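Local structure of siderophore enterobactin esterase (Emericella nidulans, 6GUO) at residues G29-D34 / L135-E140; P190-W193 / S198-T201; P231-Q234 / S238-M241. The protein hydrolyses the ester bonds of the xenosiderophore enterobactin to N-(2,3-dihydroxybenzoyl)-L-serine, which is required for intracellular release of its iron. One frame throughout, in Å; residues are numbered along the deposited sequence.

Contact 1: residues G29-D34 / L135-E140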
loop_
_atom_site.group_PDB
_atom_site.type_symbol
_atom_site.label_atom_id
_atom_site.label_comp_id
_atom_site.label_asym_id
_atom_site.label_seq_id
_atom_site.Cartn_x
_atom_site.Cartn_y
_atom_site.Cartn_z
ATOM N N GLY A 29 -21.815 -6.144 18.301
ATOM C CA GLY A 29 -20.824 -7.215 18.307
ATOM C C GLY A 29 -19.474 -6.659 18.703
ATOM O O GLY A 29 -19.334 -5.444 18.878
ATOM N N PRO A 30 -18.465 -7.537 18.839
ATOM C CA PRO A 30 -17.156 -7.056 19.254
ATOM C C PRO A 30 -16.466 -6.223 18.177
ATOM O O PRO A 30 -16.804 -6.320 16.995
ATOM C CB PRO A 30 -16.359 -8.345 19.519
ATOM C CG PRO A 30 -17.354 -9.459 19.490
ATOM C CD PRO A 30 -18.457 -8.989 18.599
ATOM N N TYR A 31 -15.529 -5.391 18.613
ATOM C CA TYR A 31 -14.576 -4.751 17.723
ATOM C C TYR A 31 -13.291 -5.562 17.735
ATOM O O TYR A 31 -13.032 -6.329 18.668
ATOM C CB TYR A 31 -14.297 -3.323 18.181
ATOM C CG TYR A 31 -15.468 -2.397 17.995
ATOM C CD1 TYR A 31 -15.780 -1.886 16.739
ATOM C CD2 TYR A 31 -16.274 -2.030 19.075
ATOM C CE1 TYR A 31 -16.857 -1.031 16.560
ATOM C CE2 TYR A 31 -17.350 -1.172 18.905
ATOM C CZ TYR A 31 -17.641 -0.674 17.647
ATOM O OH TYR A 31 -18.719 0.170 17.475
ATOM N N GLN A 32 -12.500 -5.399 16.682
ATOM C CA GLN A 32 -11.173 -5.982 16.594
ATOM C C GLN A 32 -10.214 -4.821 16.417
ATOM O O GLN A 32 -10.380 -4.025 15.491
ATOM C CB GLN A 32 -11.071 -6.935 15.404
ATOM C CG GLN A 32 -9.694 -7.560 15.222
ATOM C CD GLN A 32 -9.638 -8.505 14.036
ATOM O OE1 GLN A 32 -10.443 -9.431 13.929
ATOM N NE2 GLN A 32 -8.684 -8.274 13.136
ATOM N N ILE A 33 -9.235 -4.709 17.311
ATOM C CA ILE A 33 -8.183 -3.714 17.143
ATOM C C ILE A 33 -6.891 -4.434 16.768
ATOM O O ILE A 33 -6.529 -5.428 17.394
ATOM C CB ILE A 33 -8.042 -2.762 18.363
ATOM C CG1 ILE A 33 -7.525 -3.464 19.623
ATOM C CG2 ILE A 33 -9.380 -2.087 18.659
ATOM C CD1 ILE A 33 -6.922 -2.499 20.629
ATOM N N ASP A 34 -6.232 -3.964 15.709
ATOM C CA ASP A 34 -4.927 -4.473 15.307
ATOM C C ASP A 34 -3.938 -3.361 15.600
ATOM O O ASP A 34 -4.208 -2.203 15.292
ATOM C CB ASP A 34 -4.904 -4.819 13.818
ATOM C CG ASP A 34 -5.659 -6.095 13.495
ATOM O OD1 ASP A 34 -5.082 -7.193 13.665
ATOM O OD2 ASP A 34 -6.822 -6.004 13.048
ATOM N N LEU A 135 -16.607 7.462 17.915
ATOM C CA LEU A 135 -15.560 8.428 18.217
ATOM C C LEU A 135 -15.253 8.472 19.720
ATOM O O LEU A 135 -14.093 8.555 20.124
ATOM C CB LEU A 135 -15.991 9.797 17.702
ATOM C CG LEU A 135 -15.016 10.972 17.717
ATOM C CD1 LEU A 135 -13.590 10.549 17.390
ATOM C CD2 LEU A 135 -15.492 12.008 16.711
ATOM N N THR A 136 -16.305 8.399 20.536
ATOM C CA THR A 136 -16.167 8.268 21.989
ATOM C C THR A 136 -15.412 6.983 22.347
ATOM O O THR A 136 -14.510 6.999 23.186
ATOM C CB THR A 136 -17.553 8.290 22.669
ATOM O OG1 THR A 136 -18.208 9.522 22.356
ATOM C CG2 THR A 136 -17.444 8.161 24.172
ATOM N N PHE A 137 -15.779 5.885 21.686
ATOM C CA PHE A 137 -15.129 4.584 21.871
ATOM C C PHE A 137 -13.628 4.640 21.570
ATOM O O PHE A 137 -12.815 4.141 22.351
ATOM C CB PHE A 137 -15.831 3.526 21.002
ATOM C CG PHE A 137 -15.149 2.192 20.983
ATOM C CD1 PHE A 137 -15.167 1.372 22.103
ATOM C CD2 PHE A 137 -14.507 1.739 19.831
ATOM C CE1 PHE A 137 -14.543 0.132 22.087
ATOM C CE2 PHE A 137 -13.885 0.501 19.810
ATOM C CZ PHE A 137 -13.905 -0.306 20.937
ATOM N N ILE A 138 -13.265 5.264 20.454
ATOM C CA ILE A 138 -11.853 5.389 20.075
ATOM C C ILE A 138 -11.086 6.242 21.090
ATOM O O ILE A 138 -10.017 5.848 21.555
ATOM C CB ILE A 138 -11.695 5.954 18.648
ATOM C CG1 ILE A 138 -12.210 4.928 17.626
ATOM C CG2 ILE A 138 -10.235 6.289 18.349
ATOM C CD1 ILE A 138 -12.432 5.488 16.239
ATOM N N ALA A 139 -11.657 7.390 21.437
ATOM C CA ALA A 139 -11.006 8.362 22.319
ATOM C C ALA A 139 -10.935 7.937 23.792
ATOM O O ALA A 139 -9.952 8.244 24.470
ATOM C CB ALA A 139 -11.698 9.715 22.197
ATOM N N GLU A 140 -11.970 7.252 24.283
ATOM C CA GLU A 140 -12.091 6.923 25.711
ATOM C C GLU A 140 -11.778 5.467 26.076
ATOM O O GLU A 140 -11.462 5.195 27.232
ATOM C CB GLU A 140 -13.478 7.331 26.224
ATOM C CG GLU A 140 -13.674 8.844 26.183
ATOM C CD GLU A 140 -15.080 9.304 26.521
ATOM O OE1 GLU A 140 -15.794 8.597 27.263
ATOM O OE2 GLU A 140 -15.467 10.397 26.046
#

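Contact 2: residues P190-W193 / S198-T201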
loop_
_atom_site.group_PDB
_atom_site.type_symbol
_atom_site.label_atom_id
_atom_site.label_comp_id
_atom_site.label_asym_id
_atom_site.label_seq_id
_atom_site.Cartn_x
_atom_site.Cartn_y
_atom_site.Cartn_z
ATOM N N PRO A 190 -13.643 11.253 0.930
ATOM C CA PRO A 190 -14.704 11.318 1.937
ATOM C C PRO A 190 -16.081 11.393 1.289
ATOM O O PRO A 190 -16.251 12.096 0.289
ATOM C CB PRO A 190 -14.392 12.613 2.688
ATOM C CG PRO A 190 -13.691 13.456 1.679
ATOM C CD PRO A 190 -12.843 12.489 0.908
ATOM N N SER A 191 -17.048 10.679 1.859
ATOM C CA SER A 191 -18.404 10.625 1.315
ATOM C C SER A 191 -19.178 11.907 1.640
ATOM O O SER A 191 -20.183 11.886 2.360
ATOM C CB SER A 191 -19.136 9.389 1.846
ATOM O OG SER A 191 -18.391 8.220 1.569
ATOM N N ILE A 192 -18.716 13.018 1.071
ATOM C CA ILE A 192 -19.285 14.339 1.345
ATOM C C ILE A 192 -20.751 14.378 0.902
ATOM O O ILE A 192 -21.583 14.957 1.595
ATOM C CB ILE A 192 -18.428 15.471 0.713
ATOM C CG1 ILE A 192 -17.087 15.559 1.458
ATOM C CG2 ILE A 192 -19.149 16.820 0.769
ATOM C CD1 ILE A 192 -16.036 16.433 0.807
ATOM N N TRP A 193 -21.055 13.713 -0.215
ATOM C CA TRP A 193 -22.435 13.515 -0.705
ATOM C C TRP A 193 -23.453 13.001 0.322
ATOM O O TRP A 193 -24.639 13.309 0.210
ATOM C CB TRP A 193 -22.444 12.559 -1.912
ATOM C CG TRP A 193 -21.967 11.168 -1.598
ATOM C CD1 TRP A 193 -20.689 10.696 -1.696
ATOM C CD2 TRP A 193 -22.764 10.070 -1.135
ATOM N NE1 TRP A 193 -20.638 9.377 -1.319
ATOM C CE2 TRP A 193 -21.896 8.965 -0.970
ATOM C CE3 TRP A 193 -24.126 9.911 -0.845
ATOM C CZ2 TRP A 193 -22.347 7.716 -0.528
ATOM C CZ3 TRP A 193 -24.576 8.667 -0.401
ATOM C CH2 TRP A 193 -23.685 7.588 -0.244
ATOM N N SER A 198 -24.892 16.507 4.394
ATOM C CA SER A 198 -25.067 16.993 5.765
ATOM C C SER A 198 -23.750 17.396 6.447
ATOM O O SER A 198 -23.770 18.260 7.325
ATOM C CB SER A 198 -25.817 15.970 6.628
ATOM O OG SER A 198 -25.063 14.784 6.801
ATOM N N ILE A 199 -22.620 16.801 6.038
ATOM C CA ILE A 199 -21.303 17.155 6.607
ATOM C C ILE A 199 -20.927 18.626 6.386
ATOM O O ILE A 199 -20.169 19.188 7.170
ATOM C CB ILE A 199 -20.159 16.227 6.092
ATOM C CG1 ILE A 199 -18.928 16.264 7.016
ATOM C CG2 ILE A 199 -19.733 16.588 4.671
ATOM C CD1 ILE A 199 -19.122 15.597 8.361
ATOM N N LEU A 200 -21.450 19.237 5.321
ATOM C CA LEU A 200 -21.186 20.649 5.030
ATOM C C LEU A 200 -21.841 21.602 6.034
ATOM O O LEU A 200 -21.318 22.691 6.280
ATOM C CB LEU A 200 -21.601 20.992 3.594
ATOM C CG LEU A 200 -20.908 20.190 2.484
ATOM C CD1 LEU A 200 -21.293 20.750 1.122
ATOM C CD2 LEU A 200 -19.391 20.161 2.638
ATOM N N THR A 201 -22.968 21.192 6.615
ATOM C CA THR A 201 -23.561 21.911 7.752
ATOM C C THR A 201 -22.569 21.961 8.918
ATOM O O THR A 201 -22.342 23.022 9.498
ATOM C CB THR A 201 -24.881 21.258 8.217
ATOM O OG1 THR A 201 -25.744 21.065 7.090
ATOM C CG2 THR A 201 -25.598 22.129 9.259
HETATM O O HOH W 1 -22.321 14.442 4.281
#

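Contact 3: residues P231-Q234 / S238-M241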
loop_
_atom_site.group_PDB
_atom_site.type_symbol
_atom_site.label_atom_id
_atom_site.label_comp_id
_atom_site.label_asym_id
_atom_site.label_seq_id
_atom_site.Cartn_x
_atom_site.Cartn_y
_atom_site.Cartn_z
ATOM N N PRO A 231 -15.742 8.339 -14.237
ATOM C CA PRO A 231 -15.350 6.942 -14.423
ATOM C C PRO A 231 -14.967 6.593 -15.862
ATOM O O PRO A 231 -15.443 7.221 -16.812
ATOM C CB PRO A 231 -16.584 6.148 -13.969
ATOM C CG PRO A 231 -17.704 7.115 -13.940
ATOM C CD PRO A 231 -17.113 8.464 -13.712
ATOM N N VAL A 232 -14.090 5.601 -15.981
ATOM C CA VAL A 232 -13.580 5.109 -17.250
ATOM C C VAL A 232 -14.010 3.654 -17.372
ATOM O O VAL A 232 -13.830 2.866 -16.441
ATOM C CB VAL A 232 -12.041 5.218 -17.304
ATOM C CG1 VAL A 232 -11.484 4.572 -18.570
ATOM C CG2 VAL A 232 -11.619 6.679 -17.212
ATOM N N ARG A 233 -14.564 3.295 -18.527
ATOM C CA ARG A 233 -15.060 1.947 -18.729
ATOM C C ARG A 233 -13.907 0.954 -18.699
ATOM O O ARG A 233 -12.891 1.151 -19.372
ATOM C CB ARG A 233 -15.811 1.830 -20.048
ATOM C CG ARG A 233 -16.492 0.487 -20.207
ATOM C CD ARG A 233 -17.563 0.529 -21.267
ATOM N NE ARG A 233 -18.219 -0.765 -21.393
ATOM C CZ ARG A 233 -19.081 -1.090 -22.353
ATOM N NH1 ARG A 233 -19.418 -0.211 -23.302
ATOM N NH2 ARG A 233 -19.619 -2.306 -22.368
ATOM N N GLN A 234 -14.061 -0.099 -17.899
ATOM C CA GLN A 234 -13.030 -1.123 -17.790
ATOM C C GLN A 234 -13.124 -2.070 -18.977
ATOM O O GLN A 234 -14.157 -2.137 -19.653
ATOM C CB GLN A 234 -13.137 -1.865 -16.456
ATOM C CG GLN A 234 -12.950 -0.958 -15.241
ATOM C CD GLN A 234 -11.689 -0.097 -15.321
ATOM O OE1 GLN A 234 -10.573 -0.611 -15.474
ATOM N NE2 GLN A 234 -11.863 1.220 -15.232
ATOM N N SER A 238 -19.922 -4.554 -18.754
ATOM C CA SER A 238 -21.115 -4.383 -19.586
ATOM C C SER A 238 -21.501 -2.909 -19.676
ATOM O O SER A 238 -21.112 -2.100 -18.828
ATOM C CB SER A 238 -22.290 -5.201 -19.040
ATOM O OG SER A 238 -22.832 -4.608 -17.871
ATOM N N ASP A 239 -22.283 -2.581 -20.700
ATOM C CA ASP A 239 -22.747 -1.207 -20.925
ATOM C C ASP A 239 -23.511 -0.688 -19.721
ATOM O O ASP A 239 -23.204 0.386 -19.201
ATOM C CB ASP A 239 -23.659 -1.118 -22.148
ATOM C CG ASP A 239 -22.991 -1.594 -23.412
ATOM O OD1 ASP A 239 -21.830 -1.217 -23.662
ATOM O OD2 ASP A 239 -23.627 -2.360 -24.161
ATOM N N GLU A 240 -24.500 -1.458 -19.277
ATOM C CA GLU A 240 -25.349 -1.034 -18.168
ATOM C C GLU A 240 -24.609 -0.940 -16.846
ATOM O O GLU A 240 -24.886 -0.031 -16.069
ATOM C CB GLU A 240 -26.586 -1.934 -18.027
ATOM C CG GLU A 240 -27.565 -1.841 -19.192
ATOM C CD GLU A 240 -27.776 -0.415 -19.696
ATOM O OE1 GLU A 240 -28.325 0.398 -18.930
ATOM O OE2 GLU A 240 -27.375 -0.124 -20.857
ATOM N N MET A 241 -23.666 -1.848 -16.593
ATOM C CA MET A 241 -22.869 -1.767 -15.368
ATOM C C MET A 241 -21.989 -0.514 -15.364
ATOM O O MET A 241 -21.855 0.126 -14.328
ATOM C CB MET A 241 -22.045 -3.040 -15.127
ATOM C CG MET A 241 -22.881 -4.254 -14.722
ATOM S SD MET A 241 -23.785 -4.100 -13.163
ATOM C CE MET A 241 -24.952 -5.451 -13.323
#

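Contact 1: residues G29-D34 / L135-E140
Tyr31 sets its CG anti to the carbonyl carbon (chi1 -69°), whereas Phe137 sends CG anti to its backbone N (chi1 173°), and with these torsions the two rings come to lie face over face. The result is an offset stack: the ring centroids lie 4.5 Å apart and the planes are inclined by 27°. The side chains run past each other in opposite directions, and the overlap is limited to the rims. Tyr31 CD2 sits 3.5 Å from Phe137 CZ, and Phe137 CE2 rides 3.5 Å above the tyrosine plane. This buried aromatic pair bridges a distance of 10.2 Å between Tyr31 CA and Phe137 CA, joining strand 31-36 of the central sheet to helix 131-150, which packs against it in the alpha/beta-hydrolase fold. The hydroxyl of Tyr31 is held beyond the stack by a hydrogen bond to Asp105, and Arg101 makes a cation-pi contact with the same ring. Phe137 also meets Trp5 of the second subunit and so carries the stack into the dimer interface. Farther along the strand, Gln32 NE2 donates to Asp34 OD2 at 2.9 Å, on the syn side of the carboxylate, while Asp34 OD1 accepts from Ala14 N of the second subunit.

Contact 2: residues P190-W193 / S198-T201
Ile192 meets both Ile199 and Leu200 through a single methyl group, CG2, and a water links the two backbones beside it. On the tightly packed side, Ile192 CG2 lies 3.8 Å from Leu200 CD2 and 4.0 Å from Ile199 CG2. Ile192 crosses each of these two side chains at about a right angle, so contact is made chiefly at methyl groups, while the longer branch of Ile199 leads away. The branch in question is turned by its torsion: CG1 of Ile192 stands anti to the carbonyl carbon (chi1 -69°), leaving CG2 anti to the backbone N. Leu261 of helix 254-268 touches both Ile192 and Leu200, and Leu169 and His173 of helix 166-177 pack on Ile199, so the apolar cluster is continuous with its helical surroundings.

The backbone side is looser. Ile192 O does not bond directly to the facing helix; a water donates to it at 2.8 Å and accepts from Ile199 N at 3.0 Å. That amide belongs to the first turn of helix 199-208, and the water supplies it with an acceptor while satisfying the carbonyl of the loop. Methyl CG2 of Ile199 lies 3.9 Å from Ile192 O.

Just before Ile192, Ser191 is the centre of an inverse gamma turn, closed by a weak bond from Ile192 N to Pro190 O, and its backbone is bonded to that of Ser165. Ser165 is the central serine of a GxSxG sequence that fits the nucleophile elbow of alpha/beta-hydrolases, here flanked by the loop that follows strand 184-188.

Contact 3: residues P231-Q234 / S238-M241
Arg233 reaches Asp239 with an extended side chain and presents two nitrogens to one carboxylate oxygen. NH1 lies 2.6 Å from Asp239 OD1 and NH2 lies 2.8 Å from the same atom, forming a salt bridge at the protein surface. Both bonds are weak because they are strongly bent, with N-H...O angles near 120°, and the guanidinium and carboxylate planes stand 75° apart rather than lying side by side. Arg233 CG is anti to the backbone N (chi1 -173°), which starts the arm toward the helix, and Asp239 CA comes over one guanidinium face. NH2 has a second acceptor in the backbone oxygen of Glu237, and NE, too, is hydrogen-bonded to a residue flanking the segments. The approach of NH2 to Asp239 N is that of two donors and makes no bond.

These residues meet at the start of helix 239-252, where Ser238 is the N-cap. Its OG accepts from Met241 N at 3.2 Å, giving an acceptor to an amide of the first turn, and the negative charge of Asp239 at this end would probably be favourable to the helix dipole. In the preceding loop, Val232 O takes a weak bond from Gln234 NE2 at 2.8 Å and a hydrogen bond from Arg245 NH2 of helix 239-252. Gln234 N, in turn, donates to Glu237 OE1.

How the contacts relate
The contacts follow one another along the chain without overlapping, from contact 1 through contact 2 to contact 3. Contact 1 pins strand 31-36, next to the sheet edge, to helix 131-150. Contact 2 lies toward the other half of the sheet, where the loop after strand 184-188 meets the start of helix 199-208, its centre about 23 Å from that of contact 1. Contact 3 is about 26 Å from contact 2 between centres and about 38 Å from contact 1, on the opposite side of the chain's centre, where the loop after strand 219-225 enters helix 239-252. Contacts 1 and 2 are buried and mainly apolar, whereas contact 3 is a polar contact at the surface.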